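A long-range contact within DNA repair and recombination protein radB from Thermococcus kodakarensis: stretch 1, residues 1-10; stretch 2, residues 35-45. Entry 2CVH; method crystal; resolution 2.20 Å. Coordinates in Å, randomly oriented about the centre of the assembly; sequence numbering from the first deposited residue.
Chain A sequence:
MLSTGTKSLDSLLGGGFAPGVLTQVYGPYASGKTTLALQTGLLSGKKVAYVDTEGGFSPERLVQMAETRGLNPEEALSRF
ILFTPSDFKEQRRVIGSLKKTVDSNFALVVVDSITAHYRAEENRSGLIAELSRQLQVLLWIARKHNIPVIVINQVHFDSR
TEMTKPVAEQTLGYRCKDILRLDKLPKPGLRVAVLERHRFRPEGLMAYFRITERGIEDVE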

# COMPACT_ATOMS: atom_id res chain seq x y z
N MET A 1 11.94 8.09 6.42
CA MET A 1 11.30 7.37 5.28
C MET A 1 11.55 5.86 5.39
O MET A 1 12.64 5.42 5.78
CB MET A 1 11.86 7.86 3.95
CG MET A 1 11.81 9.36 3.77
SD MET A 1 10.14 9.96 3.95
CE MET A 1 9.90 10.80 2.40
N LEU A 2 10.55 5.08 5.00
CA LEU A 2 10.65 3.63 5.02
C LEU A 2 11.06 3.17 3.61
O LEU A 2 10.24 3.18 2.71
CB LEU A 2 9.28 3.09 5.39
CG LEU A 2 9.27 1.86 6.28
CD1 LEU A 2 7.90 1.23 6.24
CD2 LEU A 2 10.29 0.87 5.76
N SER A 3 12.32 2.79 3.41
CA SER A 3 12.81 2.37 2.09
C SER A 3 12.03 1.25 1.40
O SER A 3 11.46 0.37 2.06
CB SER A 3 14.29 2.00 2.15
OG SER A 3 14.75 1.45 0.92
N THR A 4 11.96 1.33 0.07
CA THR A 4 11.26 0.34 -0.79
C THR A 4 12.27 -0.73 -1.25
O THR A 4 11.89 -1.71 -1.88
CB THR A 4 10.67 0.96 -2.10
OG1 THR A 4 11.73 1.55 -2.87
CG2 THR A 4 9.64 2.01 -1.81
N GLY A 5 13.54 -0.50 -0.94
CA GLY A 5 14.56 -1.46 -1.33
C GLY A 5 14.88 -1.31 -2.80
O GLY A 5 15.63 -2.11 -3.35
N THR A 6 14.36 -0.24 -3.40
CA THR A 6 14.57 0.06 -4.81
C THR A 6 15.09 1.50 -4.95
O THR A 6 14.47 2.47 -4.45
CB THR A 6 13.25 -0.09 -5.55
OG1 THR A 6 12.65 -1.33 -5.17
CG2 THR A 6 13.47 -0.10 -7.03
N LYS A 7 16.23 1.63 -5.60
CA LYS A 7 16.89 2.91 -5.81
C LYS A 7 15.99 3.94 -6.53
O LYS A 7 15.94 5.10 -6.16
CB LYS A 7 18.18 2.66 -6.60
CG LYS A 7 19.31 3.58 -6.32
CD LYS A 7 19.31 4.78 -7.23
CE LYS A 7 20.47 5.71 -6.90
NZ LYS A 7 20.45 6.90 -7.79
N SER A 8 15.26 3.51 -7.55
CA SER A 8 14.42 4.42 -8.28
C SER A 8 13.21 4.87 -7.49
O SER A 8 12.86 6.04 -7.49
CB SER A 8 13.98 3.82 -9.63
OG SER A 8 13.21 2.63 -9.49
N LEU A 9 12.51 3.91 -6.88
CA LEU A 9 11.32 4.20 -6.09
C LEU A 9 11.66 5.11 -4.90
O LEU A 9 10.90 6.00 -4.57
CB LEU A 9 10.64 2.89 -5.65
CG LEU A 9 9.94 2.06 -6.74
CD1 LEU A 9 9.48 0.69 -6.26
CD2 LEU A 9 8.71 2.81 -7.24
N ASP A 10 12.84 4.93 -4.32
CA ASP A 10 13.29 5.74 -3.19
C ASP A 10 13.64 7.13 -3.66
O ASP A 10 13.41 8.08 -2.93
CB ASP A 10 14.50 5.10 -2.49
CG ASP A 10 14.13 3.91 -1.61
OD1 ASP A 10 12.92 3.62 -1.44
OD2 ASP A 10 15.05 3.22 -1.11
N THR A 35 3.62 -6.54 -4.00
CA THR A 35 5.02 -6.87 -3.86
C THR A 35 5.76 -5.70 -3.23
O THR A 35 6.65 -5.89 -2.42
CB THR A 35 5.67 -7.28 -5.22
OG1 THR A 35 4.88 -8.30 -5.83
CG2 THR A 35 7.10 -7.84 -5.02
N LEU A 36 5.38 -4.48 -3.60
CA LEU A 36 6.02 -3.28 -3.06
C LEU A 36 5.76 -3.26 -1.55
O LEU A 36 6.68 -3.01 -0.74
CB LEU A 36 5.42 -2.03 -3.71
CG LEU A 36 6.28 -0.78 -3.96
CD1 LEU A 36 5.36 0.45 -3.89
CD2 LEU A 36 7.44 -0.64 -2.98
N ALA A 37 4.51 -3.50 -1.17
CA ALA A 37 4.12 -3.53 0.23
C ALA A 37 4.95 -4.57 0.99
O ALA A 37 5.56 -4.26 2.03
CB ALA A 37 2.63 -3.85 0.35
N LEU A 38 5.01 -5.79 0.43
CA LEU A 38 5.77 -6.90 1.02
C LEU A 38 7.24 -6.56 1.22
O LEU A 38 7.81 -6.82 2.28
CB LEU A 38 5.67 -8.16 0.13
CG LEU A 38 4.62 -9.28 0.24
CD1 LEU A 38 4.92 -10.42 -0.76
CD2 LEU A 38 4.61 -9.86 1.63
N GLN A 39 7.84 -5.96 0.19
CA GLN A 39 9.24 -5.59 0.23
C GLN A 39 9.55 -4.49 1.21
O GLN A 39 10.58 -4.52 1.89
CB GLN A 39 9.71 -5.21 -1.16
CG GLN A 39 11.18 -4.80 -1.24
CD GLN A 39 11.77 -5.04 -2.63
OE1 GLN A 39 12.46 -4.19 -3.20
NE2 GLN A 39 11.53 -6.23 -3.16
N THR A 40 8.69 -3.47 1.26
CA THR A 40 8.90 -2.38 2.20
C THR A 40 8.81 -2.96 3.63
O THR A 40 9.70 -2.75 4.44
CB THR A 40 7.86 -1.26 1.99
OG1 THR A 40 7.94 -0.82 0.63
CG2 THR A 40 8.14 -0.07 2.92
N GLY A 41 7.77 -3.75 3.89
CA GLY A 41 7.61 -4.38 5.19
C GLY A 41 8.79 -5.28 5.53
O GLY A 41 9.41 -5.15 6.59
N LEU A 42 9.15 -6.14 4.60
CA LEU A 42 10.26 -7.05 4.79
C LEU A 42 11.57 -6.35 5.19
O LEU A 42 12.22 -6.73 6.17
CB LEU A 42 10.44 -7.89 3.51
CG LEU A 42 11.43 -9.05 3.34
CD1 LEU A 42 12.64 -8.59 2.60
CD2 LEU A 42 11.78 -9.72 4.69
N LEU A 43 11.94 -5.29 4.49
CA LEU A 43 13.18 -4.58 4.77
C LEU A 43 13.14 -3.62 5.97
O LEU A 43 14.19 -3.16 6.43
CB LEU A 43 13.65 -3.84 3.50
CG LEU A 43 13.73 -4.72 2.25
CD1 LEU A 43 14.13 -3.88 1.07
CD2 LEU A 43 14.77 -5.84 2.45
N SER A 44 11.94 -3.28 6.47
CA SER A 44 11.84 -2.40 7.64
C SER A 44 12.45 -3.08 8.88
O SER A 44 13.07 -2.41 9.71
CB SER A 44 10.38 -1.99 7.92
OG SER A 44 9.59 -3.05 8.39
N GLY A 45 12.30 -4.40 8.99
CA GLY A 45 12.87 -5.12 10.11
C GLY A 45 12.03 -5.19 11.37
O GLY A 45 12.44 -5.82 12.36

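The contact between the N-terminal segment of radB and the helix of residues 35-44 is a packing contact, in which a loop that is braced by its own hydrogen bonds lies against one side of a helix mainly through methyl groups and backbone atoms. It illustrates a general principle: a loop with no regular secondary structure can still offer a well-defined surface if several of its polar groups are held by hydrogen bonds within its own segment.

The bracing centres on Asp10, in the helix that begins at Lys7. Its carboxylate reaches back to the loop, where Thr4 N donates to Asp10 OD1 at 2.9 Å and Thr4 OG1 donates to the same Asp10 OD1 at 2.8 Å, while Ser3 OG donates to Asp10 OD2 at 2.7 Å. The two hydroxyls also accept from the backbone that follows them: Gly5 N lies 3.0 Å from Ser3 OG, and Thr6 N lies 3.2 Å from Thr4 OG1. Asp10 itself has no contact with the helix of residues 35-44, so its part in the interface is indirect, through the shape it helps give the loop.

The two backbones come closest at Thr4 and Thr40, whose CA atoms are 4.7 Å apart. At this spacing the CA-to-CB bond of Thr4 points away overall, though its CB still touches the helix, and that of Thr40 points sideways. Thr40 OG1 donates to Leu36 O at 2.9 Å, one turn back in its own helix, so its hydroxyl is satisfied without help from the loop. The side chain also packs against the loop, with Thr40 CG2 3.6 Å from Leu2 CD1 and 3.5 Å from Ser3 O, and Thr40 OG1 3.8 Å from Thr4 CA.

Around this close approach the apolar groups fit together. Leu2, whose CA-to-CB bond points toward the helix, also places CD2 3.6 Å from Ser44 CB; the hydroxyl of Ser44 is engaged within its own helix, Ser44 OG donating to Gly41 O at 2.8 Å. Further back along the helix, Leu36 sets off sideways, but its end comes nearer the loop, bringing Leu36 CD2 to 3.6 Å from Thr4 CG2 and 4.1 Å from Leu9 CD1. The contact thereby extends to the first turn of the helix that begins at Lys7.

Gly5 shows how a missing side chain can be part of the fit. Its CA lies 3.4 Å from Leu43 CD1, and a CB in the ideal position would point toward the helix and fall only 2.3 Å from that same Leu43 CD1, a clash. The positive phi of 77° independently favours glycine, so backbone conformation and packing agree at this position.

The CA-to-CB bond of Gln39 points toward the loop, and its side-chain amide is probably turned over in the model: Gln39 OE1 as built lies 2.9 Å from Thr4 O, so whether the amide hydrogen-bonds to this carbonyl remains open. The two stretches bury 407 Å² between them, both sides summed, a modest area.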